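Long-range contacts in succinate dehydrogenase subunit A (Mycolicibacterium smegmatis MC2 51, PDB 6LUM), which binds FAD as the flavoprotein subunit of succinate dehydrogenase and probably oxidises succinate to fumarate, handing the electrons on to the iron-sulphur subunit: residues Gln3-Asp8 and His192-Lys197; Asp113-Gly118 and Ala132-Asp137; Leu526-Ser531 and Thr546-His551; Met274-Pro279 and Val295-Glu300. One frame throughout, in Å; residues are numbered along the deposited sequence.

Interaction 1: Gln3-Asp8 and His192-Lys197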
# COMPACT_ATOMS: atom_id res chain seq x y z
N GLN D 3 -6.20 -36.36 -2.76
CA GLN D 3 -6.02 -35.08 -3.40
C GLN D 3 -4.59 -34.93 -3.91
O GLN D 3 -3.69 -35.66 -3.52
CB GLN D 3 -6.38 -33.96 -2.44
CG GLN D 3 -7.62 -34.30 -1.67
CD GLN D 3 -8.43 -33.09 -1.33
OE1 GLN D 3 -8.16 -31.99 -1.81
NE2 GLN D 3 -9.44 -33.28 -0.49
N GLU D 4 -4.40 -33.98 -4.82
CA GLU D 4 -3.14 -33.83 -5.53
C GLU D 4 -2.70 -32.38 -5.43
O GLU D 4 -3.50 -31.47 -5.70
CB GLU D 4 -3.29 -34.22 -6.99
CG GLU D 4 -3.64 -35.68 -7.27
CD GLU D 4 -2.48 -36.62 -7.13
OE1 GLU D 4 -1.33 -36.19 -7.36
OE2 GLU D 4 -2.71 -37.81 -6.81
N HIS D 5 -1.45 -32.16 -5.05
CA HIS D 5 -0.87 -30.83 -5.02
C HIS D 5 0.44 -30.85 -5.78
O HIS D 5 1.10 -31.88 -5.89
CB HIS D 5 -0.62 -30.33 -3.59
CG HIS D 5 -1.77 -30.54 -2.65
ND1 HIS D 5 -2.50 -29.50 -2.14
CD2 HIS D 5 -2.27 -31.67 -2.09
CE1 HIS D 5 -3.42 -29.97 -1.32
NE2 HIS D 5 -3.31 -31.29 -1.27
N ARG D 6 0.83 -29.69 -6.29
CA ARG D 6 2.06 -29.55 -7.07
C ARG D 6 2.84 -28.38 -6.50
O ARG D 6 2.41 -27.23 -6.64
CB ARG D 6 1.77 -29.33 -8.55
CG ARG D 6 1.31 -30.55 -9.30
CD ARG D 6 2.42 -31.09 -10.17
NE ARG D 6 1.95 -32.12 -11.09
CZ ARG D 6 2.12 -32.08 -12.40
NH1 ARG D 6 2.75 -31.06 -12.96
NH2 ARG D 6 1.65 -33.06 -13.16
N TYR D 7 3.98 -28.66 -5.88
CA TYR D 7 4.81 -27.63 -5.28
C TYR D 7 6.25 -27.83 -5.71
O TYR D 7 6.66 -28.94 -6.03
CB TYR D 7 4.73 -27.67 -3.75
CG TYR D 7 3.45 -27.12 -3.21
CD1 TYR D 7 3.31 -25.78 -2.94
CD2 TYR D 7 2.36 -27.94 -2.99
CE1 TYR D 7 2.15 -25.27 -2.46
CE2 TYR D 7 1.20 -27.44 -2.52
CZ TYR D 7 1.09 -26.10 -2.26
OH TYR D 7 -0.08 -25.60 -1.77
N ASP D 8 7.02 -26.75 -5.71
CA ASP D 8 8.44 -26.88 -6.02
C ASP D 8 9.18 -27.57 -4.89
O ASP D 8 9.81 -28.61 -5.09
CB ASP D 8 9.05 -25.51 -6.31
CG ASP D 8 8.51 -24.89 -7.57
OD1 ASP D 8 8.02 -25.64 -8.44
OD2 ASP D 8 8.58 -23.65 -7.71
N HIS D 192 -3.32 -37.10 0.86
CA HIS D 192 -2.87 -36.09 -0.08
C HIS D 192 -1.55 -36.52 -0.67
O HIS D 192 -0.74 -37.16 0.00
CB HIS D 192 -2.69 -34.74 0.59
CG HIS D 192 -3.95 -34.18 1.17
ND1 HIS D 192 -4.40 -32.91 0.88
CD2 HIS D 192 -4.84 -34.71 2.04
CE1 HIS D 192 -5.51 -32.69 1.54
NE2 HIS D 192 -5.81 -33.76 2.25
N VAL D 193 -1.32 -36.15 -1.92
CA VAL D 193 -0.06 -36.41 -2.59
C VAL D 193 0.51 -35.07 -3.00
O VAL D 193 -0.09 -34.37 -3.82
CB VAL D 193 -0.23 -37.33 -3.81
CG1 VAL D 193 1.11 -37.86 -4.23
CG2 VAL D 193 -1.17 -38.46 -3.49
N PHE D 194 1.65 -34.72 -2.44
CA PHE D 194 2.35 -33.49 -2.79
C PHE D 194 3.47 -33.87 -3.73
O PHE D 194 4.46 -34.47 -3.31
CB PHE D 194 2.93 -32.81 -1.55
CG PHE D 194 1.90 -32.35 -0.58
CD1 PHE D 194 1.31 -33.23 0.30
CD2 PHE D 194 1.53 -31.03 -0.53
CE1 PHE D 194 0.37 -32.81 1.18
CE2 PHE D 194 0.60 -30.62 0.35
CZ PHE D 194 0.02 -31.50 1.21
N HIS D 195 3.32 -33.55 -5.01
CA HIS D 195 4.37 -33.82 -5.97
C HIS D 195 5.31 -32.63 -6.02
O HIS D 195 4.87 -31.50 -6.23
CB HIS D 195 3.79 -34.14 -7.35
CG HIS D 195 3.49 -35.59 -7.54
ND1 HIS D 195 4.48 -36.53 -7.73
CD2 HIS D 195 2.32 -36.27 -7.52
CE1 HIS D 195 3.93 -37.73 -7.84
NE2 HIS D 195 2.62 -37.60 -7.71
N ALA D 196 6.59 -32.88 -5.81
CA ALA D 196 7.54 -31.81 -5.64
C ALA D 196 8.79 -32.09 -6.46
O ALA D 196 8.96 -33.18 -7.01
CB ALA D 196 7.92 -31.64 -4.17
N LYS D 197 9.65 -31.09 -6.54
CA LYS D 197 10.97 -31.31 -7.11
C LYS D 197 11.99 -31.65 -6.04
O LYS D 197 12.74 -32.62 -6.20
CB LYS D 197 11.43 -30.08 -7.89
CG LYS D 197 10.53 -29.71 -9.04
CD LYS D 197 10.94 -28.40 -9.63
CE LYS D 197 9.80 -27.76 -10.37
NZ LYS D 197 10.18 -26.44 -10.92
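His5 and Phe194 form an offset stack: the ring centroids are 4.4 Å apart, the planes lie within 9° of each other, and CE2 of Phe194 sits over one face of the imidazole. They are paired residues of two parallel strands, 3-6 and 191-195. Gln3, His5, His192 and Phe194 share one face of the sheet, and this is the tightly packed side. The chi1 of His5 (-46°) sets its CG anti to the carbonyl carbon, 3.8 Å from CE2 of Phe194. The imidazole meets that of His192 rim to rim, and His5 NE2 and His192 ND1 are hydrogen-bonded at 2.9 Å. Gln3 lies alongside His192, its CG 4.3 Å from the ring centroid and over the face. Between the strands, His5 N donates to Val193 O at 2.9 Å and His5 O accepts from His195 N, the give-and-take of one residue with two partners that marks parallel pairing.

The opposite face is looser. OE1 of Glu4 comes to the edge of the His195 ring, 3.7 Å from CD2, while the side chain of Arg6 gets no closer than 4.4 Å, CD to CB of His195. Farther along, Asp8 OD1 and Lys197 NZ make a salt bridge whose bond is weak at 3.4 Å.

Strand 191-195 is bordered on its other side by strand 175-185, antiparallel to it. Both segments then run on into neighbouring strands of the parallel sheet, 9-12 and 198-201. Phe194 packs on Val10 and Leu34 and meets Phe159 edge-to-face, while Tyr7 touches Asn152 of subunit B.

Interaction 2: Asp113-Gly118 and Ala132-Asp137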
# COMPACT_ATOMS: atom_id res chain seq x y z
N ASP D 113 24.52 -10.44 25.42
CA ASP D 113 25.16 -11.00 26.59
C ASP D 113 25.39 -12.48 26.39
O ASP D 113 24.61 -13.16 25.73
CB ASP D 113 24.31 -10.76 27.84
CG ASP D 113 25.02 -11.15 29.11
OD1 ASP D 113 26.25 -11.32 29.07
OD2 ASP D 113 24.35 -11.28 30.15
N GLN D 114 26.47 -12.98 26.98
CA GLN D 114 26.84 -14.38 26.86
C GLN D 114 27.14 -14.94 28.25
O GLN D 114 27.38 -14.19 29.20
CB GLN D 114 28.05 -14.56 25.96
CG GLN D 114 27.98 -13.74 24.72
CD GLN D 114 28.78 -14.33 23.60
OE1 GLN D 114 29.57 -15.24 23.81
NE2 GLN D 114 28.58 -13.82 22.40
N ARG D 115 27.10 -16.26 28.36
CA ARG D 115 27.36 -16.91 29.63
C ARG D 115 28.10 -18.22 29.41
O ARG D 115 28.14 -18.75 28.30
CB ARG D 115 26.07 -17.16 30.40
CG ARG D 115 25.23 -18.28 29.84
CD ARG D 115 23.83 -18.27 30.42
NE ARG D 115 23.08 -19.46 30.04
CZ ARG D 115 21.76 -19.57 30.12
NH1 ARG D 115 21.04 -18.56 30.57
NH2 ARG D 115 21.17 -20.70 29.76
N ARG D 116 28.69 -18.72 30.49
CA ARG D 116 29.47 -19.94 30.43
C ARG D 116 28.56 -21.15 30.54
O ARG D 116 27.48 -21.10 31.13
CB ARG D 116 30.51 -19.98 31.55
CG ARG D 116 29.91 -20.00 32.94
CD ARG D 116 30.99 -20.09 34.00
NE ARG D 116 32.18 -19.36 33.61
CZ ARG D 116 33.25 -19.21 34.39
NH1 ARG D 116 33.27 -19.75 35.60
NH2 ARG D 116 34.30 -18.53 33.95
N PHE D 117 29.02 -22.27 29.97
CA PHE D 117 28.17 -23.44 29.87
C PHE D 117 29.03 -24.68 29.71
O PHE D 117 29.99 -24.69 28.94
CB PHE D 117 27.21 -23.32 28.68
CG PHE D 117 26.23 -24.44 28.58
CD1 PHE D 117 25.01 -24.35 29.22
CD2 PHE D 117 26.52 -25.58 27.87
CE1 PHE D 117 24.10 -25.37 29.14
CE2 PHE D 117 25.63 -26.61 27.79
CZ PHE D 117 24.41 -26.51 28.43
N GLY D 118 28.68 -25.72 30.46
CA GLY D 118 29.16 -27.08 30.27
C GLY D 118 30.63 -27.24 29.92
O GLY D 118 31.50 -26.64 30.56
N ALA D 132 27.94 -19.18 25.38
CA ALA D 132 26.53 -19.44 25.07
C ALA D 132 25.71 -18.16 25.12
O ALA D 132 25.62 -17.52 26.18
CB ALA D 132 25.97 -20.47 26.03
N CYS D 133 25.13 -17.78 23.99
CA CYS D 133 24.10 -16.76 23.98
C CYS D 133 22.82 -17.32 24.58
O CYS D 133 22.65 -18.53 24.74
CB CYS D 133 23.83 -16.29 22.55
SG CYS D 133 25.24 -15.61 21.73
N TYR D 134 21.89 -16.44 24.91
CA TYR D 134 20.63 -16.87 25.49
C TYR D 134 19.65 -15.71 25.41
O TYR D 134 20.03 -14.57 25.11
CB TYR D 134 20.79 -17.36 26.93
CG TYR D 134 21.28 -16.33 27.91
CD1 TYR D 134 22.55 -15.79 27.82
CD2 TYR D 134 20.47 -15.90 28.94
CE1 TYR D 134 22.99 -14.85 28.71
CE2 TYR D 134 20.91 -14.96 29.85
CZ TYR D 134 22.16 -14.44 29.73
OH TYR D 134 22.60 -13.50 30.63
N ALA D 135 18.39 -16.02 25.66
CA ALA D 135 17.33 -15.03 25.70
C ALA D 135 16.70 -14.90 27.07
O ALA D 135 16.37 -13.80 27.50
CB ALA D 135 16.24 -15.38 24.69
N ALA D 136 16.53 -16.01 27.76
CA ALA D 136 15.95 -16.05 29.09
C ALA D 136 16.15 -17.47 29.59
O ALA D 136 17.03 -18.18 29.11
CB ALA D 136 14.48 -15.66 29.08
N ASP D 137 15.36 -17.87 30.57
CA ASP D 137 15.20 -19.30 30.82
C ASP D 137 14.50 -20.00 29.65
O ASP D 137 14.20 -21.19 29.74
CB ASP D 137 14.41 -19.52 32.10
CG ASP D 137 14.67 -20.88 32.71
OD1 ASP D 137 15.85 -21.30 32.71
OD2 ASP D 137 13.71 -21.52 33.18
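Arg115 lies across the ring of Tyr134 beside a short antiparallel pairing, part of a small three-stranded sheet in which strand 132-133 runs between 51-52 and 114-115. Arg115 and Ala132 are its hydrogen-bonded pair, Arg115 N giving to Ala132 O at 2.9 Å and Ala132 N to Arg115 O at 3.0 Å. The two large side chains cross obliquely. CD of Arg115 stands over the tyrosine face, 3.9 Å from the centroid, in a CH-pi contact. The guanidinium, tilted 34° to the ring, makes an off-centre cation-pi pair, CZ of Arg115 lying 4.0 Å from CG of Tyr134. The CB bond of Tyr134 points toward 113-118, chi1 of 63° setting CG between backbone N and carbonyl carbon. An alanine at Tyr134 would probably leave Arg115 without the face it lies on and Asp113 without its hydroxyl partner. On the face of the pairing shared with Arg115, CB of Ala132 meets CB of Phe117 at 4.1 Å; the Phe117 side chain leads away and lies about 6 Å from the bound FAD. At its far end the tyrosine OH donates to OD2 of Asp113 at 2.9 Å, from above the carboxylate plane, 53° out of it.

Interaction 3: Leu526-Ser531 and Thr546-His551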
# COMPACT_ATOMS: atom_id res chain seq x y z
N LEU D 526 24.52 -53.82 19.26
CA LEU D 526 25.07 -55.15 19.42
C LEU D 526 26.26 -55.37 18.50
O LEU D 526 27.14 -56.17 18.80
CB LEU D 526 24.00 -56.20 19.16
CG LEU D 526 24.32 -57.65 19.47
CD1 LEU D 526 24.94 -57.76 20.83
CD2 LEU D 526 23.06 -58.47 19.39
N ASN D 527 26.29 -54.66 17.37
CA ASN D 527 27.43 -54.75 16.47
C ASN D 527 28.65 -54.05 17.06
O ASN D 527 29.74 -54.63 17.11
CB ASN D 527 27.07 -54.14 15.12
CG ASN D 527 28.22 -54.15 14.15
OD1 ASN D 527 29.16 -54.92 14.29
ND2 ASN D 527 28.15 -53.27 13.16
N ARG D 528 28.49 -52.81 17.50
CA ARG D 528 29.65 -52.02 17.94
C ARG D 528 30.16 -52.52 19.28
O ARG D 528 29.57 -52.24 20.33
CB ARG D 528 29.28 -50.54 18.02
CG ARG D 528 30.47 -49.66 18.24
CD ARG D 528 30.10 -48.20 18.30
NE ARG D 528 29.76 -47.67 16.99
CZ ARG D 528 30.65 -47.29 16.09
NH1 ARG D 528 31.94 -47.38 16.36
NH2 ARG D 528 30.26 -46.81 14.93
N LYS D 529 31.27 -53.25 19.27
CA LYS D 529 31.84 -53.84 20.48
C LYS D 529 32.94 -52.94 21.05
O LYS D 529 34.10 -53.31 21.13
CB LYS D 529 32.40 -55.23 20.18
CG LYS D 529 31.54 -56.08 19.28
CD LYS D 529 32.19 -57.42 19.04
CE LYS D 529 31.26 -58.35 18.31
NZ LYS D 529 29.97 -58.50 19.03
N GLU D 530 32.55 -51.75 21.47
CA GLU D 530 33.47 -50.81 22.09
C GLU D 530 32.68 -49.94 23.06
O GLU D 530 31.52 -50.23 23.37
CB GLU D 530 34.20 -49.97 21.04
CG GLU D 530 33.30 -49.00 20.33
CD GLU D 530 34.07 -47.98 19.53
OE1 GLU D 530 35.30 -48.10 19.46
OE2 GLU D 530 33.44 -47.06 18.97
N SER D 531 33.30 -48.87 23.55
CA SER D 531 32.63 -47.96 24.47
C SER D 531 33.02 -46.54 24.10
O SER D 531 33.98 -45.99 24.64
CB SER D 531 33.00 -48.29 25.90
OG SER D 531 32.62 -49.61 26.22
N THR D 546 40.99 -48.57 16.44
CA THR D 546 41.54 -49.22 15.26
C THR D 546 40.51 -50.01 14.48
O THR D 546 40.66 -50.16 13.26
CB THR D 546 42.68 -50.15 15.66
OG1 THR D 546 42.14 -51.41 16.07
CG2 THR D 546 43.48 -49.56 16.81
N ASN D 547 39.48 -50.52 15.14
CA ASN D 547 38.47 -51.34 14.48
C ASN D 547 37.13 -50.65 14.33
O ASN D 547 36.39 -50.98 13.40
CB ASN D 547 38.27 -52.65 15.26
CG ASN D 547 37.98 -53.82 14.35
OD1 ASN D 547 37.35 -53.67 13.30
ND2 ASN D 547 38.45 -55.00 14.74
N TYR D 548 36.78 -49.71 15.21
CA TYR D 548 35.44 -49.16 15.26
C TYR D 548 35.43 -47.64 15.20
O TYR D 548 34.57 -47.00 15.79
CB TYR D 548 34.70 -49.63 16.51
CG TYR D 548 34.37 -51.09 16.50
CD1 TYR D 548 33.47 -51.61 15.59
CD2 TYR D 548 34.97 -51.96 17.40
CE1 TYR D 548 33.17 -52.94 15.57
CE2 TYR D 548 34.67 -53.30 17.38
CZ TYR D 548 33.77 -53.78 16.46
OH TYR D 548 33.48 -55.12 16.45
N MET D 549 36.38 -47.04 14.49
CA MET D 549 36.27 -45.61 14.24
C MET D 549 35.63 -45.34 12.88
O MET D 549 36.21 -44.73 11.99
CB MET D 549 37.62 -44.93 14.36
CG MET D 549 37.53 -43.41 14.30
SD MET D 549 39.09 -42.56 14.60
CE MET D 549 39.20 -42.75 16.37
N ARG D 550 34.41 -45.85 12.72
CA ARG D 550 33.64 -45.64 11.50
C ARG D 550 32.18 -45.51 11.87
O ARG D 550 31.73 -46.05 12.88
CB ARG D 550 33.84 -46.78 10.51
CG ARG D 550 35.25 -46.92 9.98
CD ARG D 550 35.52 -48.32 9.47
NE ARG D 550 35.23 -49.33 10.48
CZ ARG D 550 35.48 -50.62 10.33
NH1 ARG D 550 36.04 -51.06 9.21
NH2 ARG D 550 35.18 -51.47 11.30
N HIS D 551 31.43 -44.79 11.04
CA HIS D 551 29.99 -44.74 11.21
C HIS D 551 29.39 -46.07 10.79
O HIS D 551 29.84 -46.69 9.82
CB HIS D 551 29.40 -43.62 10.36
CG HIS D 551 29.84 -42.25 10.76
ND1 HIS D 551 29.62 -41.73 12.02
CD2 HIS D 551 30.48 -41.28 10.06
CE1 HIS D 551 30.11 -40.50 12.08
NE2 HIS D 551 30.64 -40.21 10.91
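Arg528 spends two guanidinium nitrogens on backbone carbonyls across the contact. NH1 donates to Tyr548 O at 2.7 Å, and NH2 donates to Arg550 O at 2.6 Å with an N-H...O angle of 165°. Both oxygens lie in the guanidinium plane, 2° out of it, so the two bonds fix its rotation. The side chains of Tyr548 and Arg528 slide past each other in opposite directions, and one face of the tyrosine ring covers the backbone at Lys529, whose N is 3.8 Å from CZ of Tyr548. CG of Lys529 lies 3.6 Å from the tyrosine OH. On the same side of the ring plane, nearer the backbone, Glu530 OE1 lies 3.4 Å from Tyr548 CB.

The second shell positions these groups. Arg528 is the residue at which the chain leaves helix 503-527, and its NH1 also makes a salt bridge with Glu530 OE2, 3.0 Å away and met from above the carboxylate plane. Glu530 in turn pairs with Arg532 and accepts from the backbone N of Asp544, while Arg528 NE is bridged to Glu238. On the strand side, Tyr548 and Arg550 both contact Tyr569 of strand 565-571. Replacing Arg528 by methionine would probably leave the carbonyls of Tyr548 and Arg550 without their donors and Glu238 without its charged mate.

Chemically, one cation joins the end of a helix to the region leading into strand 550-556 within the C-terminal region of the flavoprotein. Two carboxylates and two carbonyl oxygens around it would probably stabilise the buried positive charge, which in turn would offset those of Glu530 and Glu238.

Interaction 4: Met274-Pro279 and Val295-Glu300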
# COMPACT_ATOMS: atom_id res chain seq x y z
N MET D 274 31.23 -37.70 41.91
CA MET D 274 31.80 -37.27 40.65
C MET D 274 33.21 -36.72 40.83
O MET D 274 33.97 -36.67 39.86
CB MET D 274 30.88 -36.24 40.00
CG MET D 274 29.86 -36.87 39.07
SD MET D 274 30.66 -37.70 37.68
CE MET D 274 31.37 -36.30 36.82
N GLU D 275 33.59 -36.34 42.05
CA GLU D 275 34.96 -35.91 42.28
C GLU D 275 35.94 -37.08 42.23
O GLU D 275 37.12 -36.89 41.93
CB GLU D 275 35.06 -35.17 43.62
CG GLU D 275 34.67 -36.02 44.83
CD GLU D 275 35.86 -36.76 45.43
OE1 GLU D 275 37.00 -36.33 45.18
OE2 GLU D 275 35.64 -37.77 46.13
N ARG D 276 35.46 -38.30 42.52
CA ARG D 276 36.30 -39.48 42.39
C ARG D 276 36.15 -40.16 41.04
O ARG D 276 37.08 -40.86 40.60
CB ARG D 276 36.00 -40.48 43.51
CG ARG D 276 34.78 -41.34 43.26
CD ARG D 276 34.47 -42.24 44.44
NE ARG D 276 33.05 -42.53 44.54
CZ ARG D 276 32.52 -43.44 45.35
NH1 ARG D 276 33.30 -44.17 46.13
NH2 ARG D 276 31.21 -43.64 45.37
N TYR D 277 35.02 -39.99 40.36
CA TYR D 277 34.86 -40.56 39.03
C TYR D 277 35.46 -39.68 37.94
O TYR D 277 35.83 -40.20 36.88
CB TYR D 277 33.38 -40.80 38.72
CG TYR D 277 32.84 -42.08 39.33
CD1 TYR D 277 33.32 -43.31 38.93
CD2 TYR D 277 31.84 -42.04 40.29
CE1 TYR D 277 32.83 -44.48 39.49
CE2 TYR D 277 31.34 -43.20 40.85
CZ TYR D 277 31.84 -44.42 40.45
OH TYR D 277 31.35 -45.58 41.00
N ALA D 278 35.57 -38.38 38.17
CA ALA D 278 36.21 -37.47 37.22
C ALA D 278 36.77 -36.30 37.99
O ALA D 278 36.01 -35.42 38.44
CB ALA D 278 35.23 -37.00 36.14
N PRO D 279 38.07 -36.24 38.20
CA PRO D 279 38.69 -35.03 38.73
C PRO D 279 38.89 -34.01 37.61
O PRO D 279 38.43 -34.18 36.49
CB PRO D 279 40.03 -35.54 39.28
CG PRO D 279 40.37 -36.65 38.36
CD PRO D 279 39.06 -37.33 38.03
N VAL D 295 24.58 -44.14 37.07
CA VAL D 295 24.05 -45.49 36.90
C VAL D 295 24.92 -46.49 37.62
O VAL D 295 24.42 -47.42 38.26
CB VAL D 295 23.91 -45.83 35.41
CG1 VAL D 295 23.56 -47.31 35.24
CG2 VAL D 295 22.85 -44.96 34.78
N LEU D 296 26.24 -46.33 37.53
CA LEU D 296 27.15 -47.26 38.20
C LEU D 296 26.92 -47.28 39.70
O LEU D 296 26.92 -48.35 40.32
CB LEU D 296 28.60 -46.86 37.90
CG LEU D 296 29.28 -47.55 36.73
CD1 LEU D 296 30.75 -47.16 36.68
CD2 LEU D 296 29.11 -49.06 36.85
N GLU D 297 26.75 -46.10 40.30
CA GLU D 297 26.66 -46.07 41.76
C GLU D 297 25.29 -46.53 42.22
O GLU D 297 25.17 -47.20 43.26
CB GLU D 297 26.99 -44.70 42.31
CG GLU D 297 27.30 -44.81 43.77
CD GLU D 297 28.06 -43.62 44.24
OE1 GLU D 297 28.16 -42.67 43.46
OE2 GLU D 297 28.62 -43.66 45.35
N VAL D 298 24.24 -46.19 41.47
CA VAL D 298 22.92 -46.71 41.83
C VAL D 298 22.85 -48.21 41.59
O VAL D 298 22.01 -48.89 42.18
CB VAL D 298 21.79 -45.99 41.07
CG1 VAL D 298 21.64 -46.55 39.68
CG2 VAL D 298 20.49 -46.10 41.83
N LEU D 299 23.73 -48.74 40.75
CA LEU D 299 23.77 -50.17 40.50
C LEU D 299 24.60 -50.91 41.53
O LEU D 299 24.24 -52.03 41.92
CB LEU D 299 24.33 -50.44 39.10
CG LEU D 299 24.06 -51.79 38.44
CD1 LEU D 299 22.62 -51.90 37.96
CD2 LEU D 299 25.02 -52.00 37.28
N GLU D 300 25.70 -50.33 41.99
CA GLU D 300 26.55 -51.01 42.95
C GLU D 300 25.99 -51.00 44.36
O GLU D 300 26.63 -51.55 45.27
CB GLU D 300 27.95 -50.40 42.95
CG GLU D 300 28.00 -48.95 43.41
CD GLU D 300 29.38 -48.34 43.24
OE1 GLU D 300 30.31 -49.07 42.84
OE2 GLU D 300 29.53 -47.12 43.48
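The guanidinium of Arg276 meets the carboxylate of Glu297 at its edge: NH2 is 2.6 Å from OE2 in a salt bridge, with the two flat groups turned 51° apart and the side chains crossing at about a right angle. Tyr277 offers an edge to the same glutamate, its CE2 lying 4.1 Å from Glu297 OE1 with ring and carboxylate planes 75° apart. Leu296 comes to this ring obliquely, CD1 standing 4.4 Å from CE1, so nothing of 295-300 is stacked squarely on either aromatic face. Tyr277 and Glu300 reach toward each other tip to tip, though the position of the Glu300 carboxylate is doubtful and its main partner is Arg302.

Two helices meet at the surface of the FAD-binding region, probably in the capping domain known from related flavoproteins. Helix 274-277 is a single turn, closed by Ala278 N bonding to Met274 O at 2.9 Å, and 295-300 holds the last turn of helix 287-299. Tyr277 and Met274 both touch Ser293 one turn earlier on that longer helix.

Glu297 reaches out with CG anti to its backbone N (chi1 -162°). Its OE2 is also bridged to Arg302 NE, so one carboxylate oxygen is shared by two arginines. Negative charge near the C-terminal end of a helix is likely to be unfavourable, and both arginines would offset it; Glu271 adds a long, weak ion pair to Arg276.

In the fold
Interactions 1 and 2 are both strand pairings, one parallel and one antiparallel, both partly buried; aromatic stacking accompanies the first and an arginine on a tyrosine the second. Their side chains come within about 10 Å (Phe194) and 6 Å (Phe117) of the bound FAD, yet their centres are 42 Å apart. Interaction 3, also partly buried, joins a helix end to a strand through charge and backbone carbonyls. Interaction 4 is the surface member, with the smallest buried area and mainly a salt bridge between helices. It lies across the chain's centre from interaction 1, its nearest atoms about 11 Å from interactions 2 and 3. No two touch or share a helix or strand.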